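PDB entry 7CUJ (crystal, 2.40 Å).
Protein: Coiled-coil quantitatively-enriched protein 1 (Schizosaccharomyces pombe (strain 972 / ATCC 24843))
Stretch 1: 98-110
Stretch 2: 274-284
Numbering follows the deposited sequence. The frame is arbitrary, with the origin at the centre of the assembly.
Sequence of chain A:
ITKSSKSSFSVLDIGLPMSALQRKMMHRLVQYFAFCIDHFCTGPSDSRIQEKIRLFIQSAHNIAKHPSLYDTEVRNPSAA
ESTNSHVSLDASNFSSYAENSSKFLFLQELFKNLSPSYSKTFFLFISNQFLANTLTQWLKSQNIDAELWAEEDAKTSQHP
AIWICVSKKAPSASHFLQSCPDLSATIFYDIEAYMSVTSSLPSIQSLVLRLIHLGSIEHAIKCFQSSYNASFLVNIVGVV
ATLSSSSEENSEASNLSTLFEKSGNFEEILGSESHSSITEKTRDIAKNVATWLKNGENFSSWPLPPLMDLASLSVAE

Stretch 1 98-110: AENSSKFLFLQEL
Stretch 2, residues 274-284: SHSSITEKTRD

Two helices from distant parts of one chain meet around a single methyl group, CG2 of Thr282, and no clear hydrogen bond joins them. Helix 102-110 and helix 275-284 run in broadly the same direction. Their axes cross at -44° and approach to 9.0 Å. The register pairs Phe106 with Thr282, CA to CA 5.8 Å, and Glu109 with Arg283, CA to CA 6.1 Å. The contact buries 412 Å², both sides summed.

Residues 98-101 lead into the first helix. Ser101 (chi1 t, phi/psi -127/115) caps it: its OG accepts weak bonds from Lys103 N at 3.2 Å and Phe104 N at 3.3 Å. Both helices have regular i to i+4 backbone bonds, with phi near -65° and psi mostly near -45°.

Thr282 (chi1 m) points toward the first helix. Its OG1 donates to Ile278 O at 2.6 Å, a bond within its own helix. Its CG2 lies 3.4 Å from Ser102 O, 3.6 Å from Phe106 N and 3.8 Å from Leu105 CG. The small methyl thus sits close against backbone as well as side chain.

Ser102 (m) brings OG to 3.3 Å from Ile278 CG2; Ile278 is m, t. Ser102 OG is hydrogen-bonded elsewhere in the structure. Leu105 (t, p) points toward the second helix, and its CD2 meets Thr279 CG2 at 3.8 Å, an apolar contact. Thr279 (m) donates OG1 to His275 O at 2.8 Å. Phe106 (t, chi2 83°) has Thr282 O at its ring edge.

Charge joins the C-terminal ends of the two stretches. Glu109 (m, m, chi3 -21°) forms a salt bridge from OE2 to Arg283 NE at 3.3 Å. Arg283 is m, t, t, and its side chain reaches across from a sideways start. At the other end, His275 (t, chi2 44°) places CE1 3.7 Å from Glu99 O.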

# COMPACT_ATOMS: atom_id res chain seq x y z
N ALA A 98 -12.26 29.29 10.65
CA ALA A 98 -11.09 30.11 10.34
C ALA A 98 -9.89 29.73 11.21
O ALA A 98 -8.80 30.27 11.02
CB ALA A 98 -11.44 31.57 10.49
N GLU A 99 -10.10 28.81 12.15
CA GLU A 99 -9.07 28.35 13.07
C GLU A 99 -7.96 27.63 12.31
O GLU A 99 -6.78 27.78 12.64
CB GLU A 99 -9.70 27.43 14.13
CG GLU A 99 -8.71 26.91 15.16
CD GLU A 99 -9.34 26.20 16.35
OE1 GLU A 99 -10.44 25.63 16.19
OE2 GLU A 99 -8.73 26.23 17.44
N ASN A 100 -8.34 26.87 11.28
CA ASN A 100 -7.41 25.96 10.61
C ASN A 100 -7.26 26.30 9.13
O ASN A 100 -6.65 25.54 8.38
CB ASN A 100 -7.80 24.50 10.82
CG ASN A 100 -7.44 23.97 12.19
OD1 ASN A 100 -6.26 23.81 12.50
ND2 ASN A 100 -8.44 23.70 13.01
N SER A 101 -7.81 27.45 8.70
CA SER A 101 -7.69 27.86 7.31
C SER A 101 -7.13 29.28 7.21
O SER A 101 -7.79 30.24 7.62
CB SER A 101 -8.99 27.73 6.56
OG SER A 101 -8.86 28.21 5.23
N SER A 102 -5.93 29.40 6.63
CA SER A 102 -5.31 30.67 6.32
C SER A 102 -6.13 31.42 5.28
O SER A 102 -6.00 32.63 5.14
CB SER A 102 -3.90 30.46 5.81
OG SER A 102 -2.98 30.39 6.89
N LYS A 103 -6.95 30.68 4.52
CA LYS A 103 -7.73 31.25 3.44
C LYS A 103 -8.91 32.04 4.00
O LYS A 103 -9.15 33.17 3.59
CB LYS A 103 -8.16 30.16 2.46
CG LYS A 103 -7.05 29.62 1.58
CD LYS A 103 -7.51 28.61 0.57
CE LYS A 103 -6.39 28.18 -0.36
NZ LYS A 103 -6.84 27.12 -1.29
N PHE A 104 -9.64 31.42 4.94
CA PHE A 104 -10.74 32.07 5.63
C PHE A 104 -10.23 33.32 6.36
O PHE A 104 -10.84 34.38 6.24
CB PHE A 104 -11.41 31.09 6.60
CG PHE A 104 -12.54 30.29 6.01
CD1 PHE A 104 -12.34 29.47 4.91
CD2 PHE A 104 -13.81 30.32 6.57
CE1 PHE A 104 -13.38 28.73 4.37
CE2 PHE A 104 -14.85 29.58 6.04
CZ PHE A 104 -14.63 28.78 4.94
N LEU A 105 -9.12 33.17 7.08
CA LEU A 105 -8.54 34.27 7.85
C LEU A 105 -8.11 35.39 6.92
O LEU A 105 -8.32 36.56 7.23
CB LEU A 105 -7.35 33.75 8.68
CG LEU A 105 -6.61 34.80 9.51
CD1 LEU A 105 -7.54 35.48 10.51
CD2 LEU A 105 -5.42 34.19 10.22
N PHE A 106 -7.52 35.02 5.77
CA PHE A 106 -7.10 36.00 4.78
C PHE A 106 -8.30 36.85 4.35
O PHE A 106 -8.21 38.07 4.34
CB PHE A 106 -6.43 35.33 3.57
CG PHE A 106 -6.19 36.26 2.41
CD1 PHE A 106 -5.07 37.09 2.38
CD2 PHE A 106 -7.10 36.35 1.36
CE1 PHE A 106 -4.86 37.96 1.32
CE2 PHE A 106 -6.88 37.22 0.31
CZ PHE A 106 -5.76 38.03 0.29
N LEU A 107 -9.40 36.18 4.00
CA LEU A 107 -10.58 36.84 3.47
C LEU A 107 -11.19 37.77 4.52
O LEU A 107 -11.67 38.85 4.19
CB LEU A 107 -11.59 35.79 2.99
CG LEU A 107 -11.22 35.09 1.68
CD1 LEU A 107 -12.14 33.90 1.43
CD2 LEU A 107 -11.26 36.05 0.50
N GLN A 108 -11.13 37.35 5.79
CA GLN A 108 -11.65 38.13 6.90
C GLN A 108 -10.84 39.42 7.04
O GLN A 108 -11.41 40.51 7.09
CB GLN A 108 -11.57 37.32 8.20
CG GLN A 108 -12.26 37.99 9.38
CD GLN A 108 -11.64 37.58 10.70
OE1 GLN A 108 -10.55 38.01 11.06
NE2 GLN A 108 -12.35 36.73 11.43
N GLU A 109 -9.51 39.27 7.08
CA GLU A 109 -8.60 40.37 7.37
C GLU A 109 -8.50 41.32 6.18
O GLU A 109 -8.15 42.48 6.35
CB GLU A 109 -7.21 39.85 7.77
CG GLU A 109 -7.19 39.08 9.08
CD GLU A 109 -7.46 39.88 10.35
OE1 GLU A 109 -7.28 41.12 10.33
OE2 GLU A 109 -7.83 39.25 11.36
N LEU A 110 -8.82 40.81 4.98
CA LEU A 110 -8.80 41.63 3.78
C LEU A 110 -9.87 42.71 3.88
O LEU A 110 -9.57 43.89 3.72
CB LEU A 110 -9.00 40.76 2.54
CG LEU A 110 -8.94 41.50 1.19
CD1 LEU A 110 -7.53 41.99 0.90
CD2 LEU A 110 -9.45 40.61 0.06
N SER A 274 4.15 27.79 13.33
CA SER A 274 3.12 27.55 14.33
C SER A 274 1.93 28.50 14.17
O SER A 274 1.95 29.39 13.33
CB SER A 274 3.70 27.64 15.73
OG SER A 274 4.80 26.75 15.87
N HIS A 275 0.91 28.31 15.03
CA HIS A 275 -0.39 28.97 14.91
C HIS A 275 -0.26 30.49 15.01
O HIS A 275 -0.88 31.21 14.24
CB HIS A 275 -1.40 28.40 15.92
CG HIS A 275 -2.76 28.99 15.81
ND1 HIS A 275 -3.39 29.22 14.59
CD2 HIS A 275 -3.64 29.40 16.76
CE1 HIS A 275 -4.58 29.75 14.80
NE2 HIS A 275 -4.76 29.87 16.12
N SER A 276 0.55 30.96 15.97
CA SER A 276 0.75 32.39 16.18
C SER A 276 1.35 33.03 14.94
O SER A 276 0.84 34.04 14.45
CB SER A 276 1.59 32.64 17.41
OG SER A 276 2.87 32.03 17.28
N SER A 277 2.42 32.41 14.42
CA SER A 277 3.19 32.95 13.30
C SER A 277 2.37 32.96 12.01
O SER A 277 2.52 33.87 11.20
CB SER A 277 4.50 32.23 13.14
OG SER A 277 4.31 30.82 13.11
N ILE A 278 1.52 31.94 11.83
CA ILE A 278 0.65 31.84 10.66
C ILE A 278 -0.29 33.04 10.63
O ILE A 278 -0.46 33.66 9.58
CB ILE A 278 -0.11 30.49 10.65
CG1 ILE A 278 0.80 29.32 10.28
CG2 ILE A 278 -1.32 30.56 9.72
CD1 ILE A 278 0.21 27.96 10.54
N THR A 279 -0.88 33.36 11.78
CA THR A 279 -1.84 34.45 11.91
C THR A 279 -1.18 35.78 11.55
O THR A 279 -1.77 36.58 10.84
CB THR A 279 -2.46 34.49 13.32
OG1 THR A 279 -2.79 33.15 13.69
CG2 THR A 279 -3.68 35.37 13.40
N GLU A 280 0.05 35.99 12.06
CA GLU A 280 0.81 37.20 11.81
C GLU A 280 1.03 37.38 10.31
O GLU A 280 0.75 38.44 9.76
CB GLU A 280 2.17 37.14 12.51
CG GLU A 280 2.14 37.55 13.97
CD GLU A 280 3.48 37.37 14.68
OE1 GLU A 280 4.03 38.38 15.16
OE2 GLU A 280 3.95 36.22 14.75
N LYS A 281 1.54 36.32 9.66
CA LYS A 281 1.88 36.33 8.25
C LYS A 281 0.63 36.60 7.42
O LYS A 281 0.68 37.38 6.47
CB LYS A 281 2.53 35.00 7.84
CG LYS A 281 3.94 34.77 8.35
CD LYS A 281 4.36 33.32 8.29
CE LYS A 281 5.67 33.04 8.99
NZ LYS A 281 5.95 31.59 9.09
N THR A 282 -0.49 35.95 7.79
CA THR A 282 -1.74 36.02 7.05
C THR A 282 -2.28 37.45 7.07
O THR A 282 -2.75 37.94 6.05
CB THR A 282 -2.76 35.00 7.57
OG1 THR A 282 -2.15 33.71 7.59
CG2 THR A 282 -4.02 34.95 6.74
N ARG A 283 -2.19 38.10 8.23
CA ARG A 283 -2.68 39.46 8.40
C ARG A 283 -1.82 40.43 7.59
O ARG A 283 -2.35 41.32 6.93
CB ARG A 283 -2.71 39.85 9.88
CG ARG A 283 -3.89 39.24 10.63
CD ARG A 283 -3.80 39.34 12.13
NE ARG A 283 -4.94 38.65 12.73
CZ ARG A 283 -5.27 38.69 14.01
NH1 ARG A 283 -4.54 39.38 14.87
NH2 ARG A 283 -6.33 38.03 14.44
N ASP A 284 -0.49 40.23 7.64
CA ASP A 284 0.45 41.09 6.94
C ASP A 284 0.25 40.97 5.43
O ASP A 284 0.36 41.97 4.72
CB ASP A 284 1.89 40.82 7.38
CG ASP A 284 2.25 41.43 8.73
OD1 ASP A 284 1.32 41.63 9.54
OD2 ASP A 284 3.44 41.70 8.95